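Local coordinates for Pre-mRNA-processing-splicing factor 8 (Cryptococcus gattii serotype B, PDB 6MWY), which is the intein of the splicing factor, which probably excises itself from the precursor by protein splicing and joins the flanking host segments, at residues Gln149-Gln152 / Gln153-Leu157. Numbering follows the deposited sequence.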
ATOM      1  N   GLN A 149     -18.692  -4.531   7.545  1.00 71.37           N
ATOM      2  CA  GLN A 149     -18.255  -5.289   6.377  1.00 79.54           C
ATOM      3  C   GLN A 149     -19.025  -4.885   5.127  1.00 94.12           C
ATOM      4  O   GLN A 149     -18.453  -4.833   4.031  1.00 99.11           O
ATOM      5  CB  GLN A 149     -18.400  -6.787   6.641  1.00 88.19           C
ATOM      6  CG  GLN A 149     -17.663  -7.265   7.881  1.00 97.70           C
ATOM      7  CD  GLN A 149     -17.502  -8.771   7.920  1.00 96.29           C
ATOM      8  OE1 GLN A 149     -18.095  -9.492   7.119  1.00100.00           O
ATOM      9  NE2 GLN A 149     -16.689  -9.253   8.854  1.00 98.67           N
ATOM     10  N   GLN A 150     -20.320  -4.596   5.267  1.00102.45           N
ATOM     11  CA  GLN A 150     -21.095  -4.136   4.120  1.00101.91           C
ATOM     12  C   GLN A 150     -20.624  -2.770   3.645  1.00 88.80           C
ATOM     13  O   GLN A 150     -20.769  -2.444   2.462  1.00 96.40           O
ATOM     14  CB  GLN A 150     -22.586  -4.110   4.461  1.00100.56           C
ATOM     15  CG  GLN A 150     -23.243  -5.486   4.504  1.00112.65           C
ATOM     16  CD  GLN A 150     -22.681  -6.371   5.601  1.00114.86           C
ATOM     17  OE1 GLN A 150     -22.418  -5.910   6.711  1.00114.43           O
ATOM     18  NE2 GLN A 150     -22.479  -7.646   5.288  1.00112.66           N
ATOM     19  N   GLU A 151     -20.056  -1.964   4.545  1.00 87.66           N
ATOM     20  CA  GLU A 151     -19.402  -0.730   4.125  1.00 89.51           C
ATOM     21  C   GLU A 151     -18.049  -1.021   3.490  1.00 85.88           C
ATOM     22  O   GLU A 151     -17.661  -0.373   2.512  1.00 84.15           O
ATOM     23  CB  GLU A 151     -19.241   0.218   5.314  1.00 78.33           C
ATOM     24  CG  GLU A 151     -18.378   1.441   5.017  1.00 96.71           C
ATOM     25  CD  GLU A 151     -19.149   2.566   4.349  1.00 90.73           C
ATOM     26  OE1 GLU A 151     -20.342   2.371   4.031  1.00 91.82           O
ATOM     27  OE2 GLU A 151     -18.563   3.650   4.153  1.00 83.86           O
ATOM     28  N   GLN A 152     -17.313  -1.997   4.034  1.00 92.66           N
ATOM     29  CA  GLN A 152     -16.004  -2.334   3.479  1.00 74.91           C
ATOM     30  C   GLN A 152     -16.125  -2.850   2.052  1.00 71.04           C
ATOM     31  O   GLN A 152     -15.227  -2.641   1.227  1.00 82.74           O
ATOM     32  CB  GLN A 152     -15.310  -3.379   4.353  1.00 72.13           C
ATOM     33  CG  GLN A 152     -14.961  -2.927   5.758  1.00 65.33           C
ATOM     34  CD  GLN A 152     -14.364  -4.053   6.579  1.00 82.49           C
ATOM     35  OE1 GLN A 152     -14.541  -5.228   6.257  1.00 81.39           O
ATOM     36  NE2 GLN A 152     -13.650  -3.701   7.642  1.00 69.72           N
ATOM     37  N   GLN A 153     -17.233  -3.527   1.744  1.00 85.88           N
ATOM     38  CA  GLN A 153     -17.449  -4.084   0.414  1.00 95.73           C
ATOM     39  C   GLN A 153     -17.594  -3.017  -0.664  1.00 84.43           C
ATOM     40  O   GLN A 153     -17.482  -3.347  -1.850  1.00 82.60           O
ATOM     41  CB  GLN A 153     -18.684  -4.985   0.425  1.00 96.95           C
ATOM     42  CG  GLN A 153     -18.481  -6.282   1.186  1.00 94.27           C
ATOM     43  CD  GLN A 153     -19.774  -7.036   1.417  1.00118.36           C
ATOM     44  OE1 GLN A 153     -20.850  -6.578   1.032  1.00117.53           O
ATOM     45  NE2 GLN A 153     -19.676  -8.198   2.053  1.00115.10           N
ATOM     46  N   LYS A 154     -17.835  -1.760  -0.293  1.00 77.40           N
ATOM     47  CA  LYS A 154     -17.933  -0.681  -1.269  1.00 84.16           C
ATOM     48  C   LYS A 154     -16.577  -0.127  -1.682  1.00 92.41           C
ATOM     49  O   LYS A 154     -16.531   0.779  -2.522  1.00 86.20           O
ATOM     50  CB  LYS A 154     -18.791   0.463  -0.721  1.00 87.44           C
ATOM     51  CG  LYS A 154     -20.198   0.067  -0.315  1.00 92.72           C
ATOM     52  CD  LYS A 154     -21.099   1.288  -0.188  1.00105.36           C
ATOM     53  CE  LYS A 154     -20.531   2.306   0.792  1.00 99.78           C
ATOM     54  NZ  LYS A 154     -21.405   3.506   0.938  1.00 96.13           N
ATOM     55  N   TYR A 155     -15.485  -0.635  -1.120  1.00 90.65           N
ATOM     56  CA  TYR A 155     -14.158  -0.096  -1.370  1.00 79.02           C
ATOM     57  C   TYR A 155     -13.379  -0.996  -2.319  1.00 78.22           C
ATOM     58  O   TYR A 155     -13.613  -2.204  -2.397  1.00 74.27           O
ATOM     59  CB  TYR A 155     -13.385   0.076  -0.063  1.00 82.28           C
ATOM     60  CG  TYR A 155     -13.945   1.160   0.826  1.00 80.06           C
ATOM     61  CD1 TYR A 155     -14.983   0.894   1.705  1.00 66.23           C
ATOM     62  CD2 TYR A 155     -13.442   2.454   0.776  1.00 69.95           C
ATOM     63  CE1 TYR A 155     -15.503   1.882   2.515  1.00 78.65           C
ATOM     64  CE2 TYR A 155     -13.955   3.450   1.584  1.00 72.74           C
ATOM     65  CZ  TYR A 155     -14.985   3.157   2.451  1.00 80.06           C
ATOM     66  OH  TYR A 155     -15.501   4.146   3.256  1.00 79.61           O
ATOM     67  N   ARG A 156     -12.450  -0.387  -3.050  1.00 82.78           N
ATOM     68  CA  ARG A 156     -11.632  -1.109  -4.011  1.00 81.20           C
ATOM     69  C   ARG A 156     -10.199  -0.615  -3.919  1.00 73.05           C
ATOM     70  O   ARG A 156      -9.961   0.595  -3.891  1.00 71.22           O
ATOM     71  CB  ARG A 156     -12.139  -0.917  -5.448  1.00 79.67           C
ATOM     72  CG  ARG A 156     -13.630  -1.097  -5.646  1.00 83.88           C
ATOM     73  CD  ARG A 156     -14.017  -2.550  -5.823  1.00 87.82           C
ATOM     74  NE  ARG A 156     -15.441  -2.655  -6.115  1.00 96.35           N
ATOM     75  CZ  ARG A 156     -16.390  -2.696  -5.186  1.00 95.40           C
ATOM     76  NH1 ARG A 156     -17.663  -2.781  -5.543  1.00 94.06           N
ATOM     77  NH2 ARG A 156     -16.064  -2.657  -3.900  1.00 88.94           N
ATOM     78  N   LEU A 157      -9.254  -1.549  -3.864  1.00 70.47           N
ATOM     79  CA  LEU A 157      -7.884  -1.210  -4.203  1.00 71.67           C
ATOM     80  C   LEU A 157      -7.793  -0.999  -5.713  1.00 60.77           C
ATOM     81  O   LEU A 157      -8.682  -1.393  -6.471  1.00 79.61           O
ATOM     82  CB  LEU A 157      -6.925  -2.314  -3.748  1.00 53.70           C
ATOM     83  CG  LEU A 157      -6.719  -2.524  -2.242  1.00 66.68           C
ATOM     84  CD1 LEU A 157      -6.392  -3.979  -1.930  1.00 68.23           C
ATOM     85  CD2 LEU A 157      -5.616  -1.618  -1.711  1.00 60.72           C
TER
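Q153 N reaches back to Q149 O at 2.9 Å, the i to i+4 bond of an alpha-helical turn, and from there the chain of 149-152 tightens and runs out into the strand that starts at Y155. K154 N bonds to E151 O (3.1 Å), and Y155 N closes a type I beta turn on Q152 O (3.1 Å). The i to i+4 pattern thus gives way to two successive i to i+3 bonds.

E151 carries the side-chain contact. With CG anti to the backbone N (chi1 171°) and a bend at chi2, its carboxylate lies between K154 and Y155. OE1 takes the lysine, in a salt bridge to K154 NZ of 3.5 Å, while OE2 accepts a hydrogen bond from Y155 OH at 3.2 Å, on its anti side and tilted 29° out of the carboxylate plane, with K113 a distant, weak second partner. Carboxylate and ring planes stand 69° apart. This helix-to-strand connection belongs to the Hint-type intein fold, where 155-159 runs antiparallel between strands 108-113 and 176-185. Y155 turns its ring edge to the carbonyls of E151 and Q152, and F144 from the preceding helix packs edge-to-face with it; F144 O also receives Q152 NE2. Past the turn, R156 folds its guanidinium back so that NH2 bonds both Q153 O (2.6 Å) and Y155 O (2.9 Å), the two acceptors lying near the guanidinium plane, while NH1 forms a salt bridge with E114.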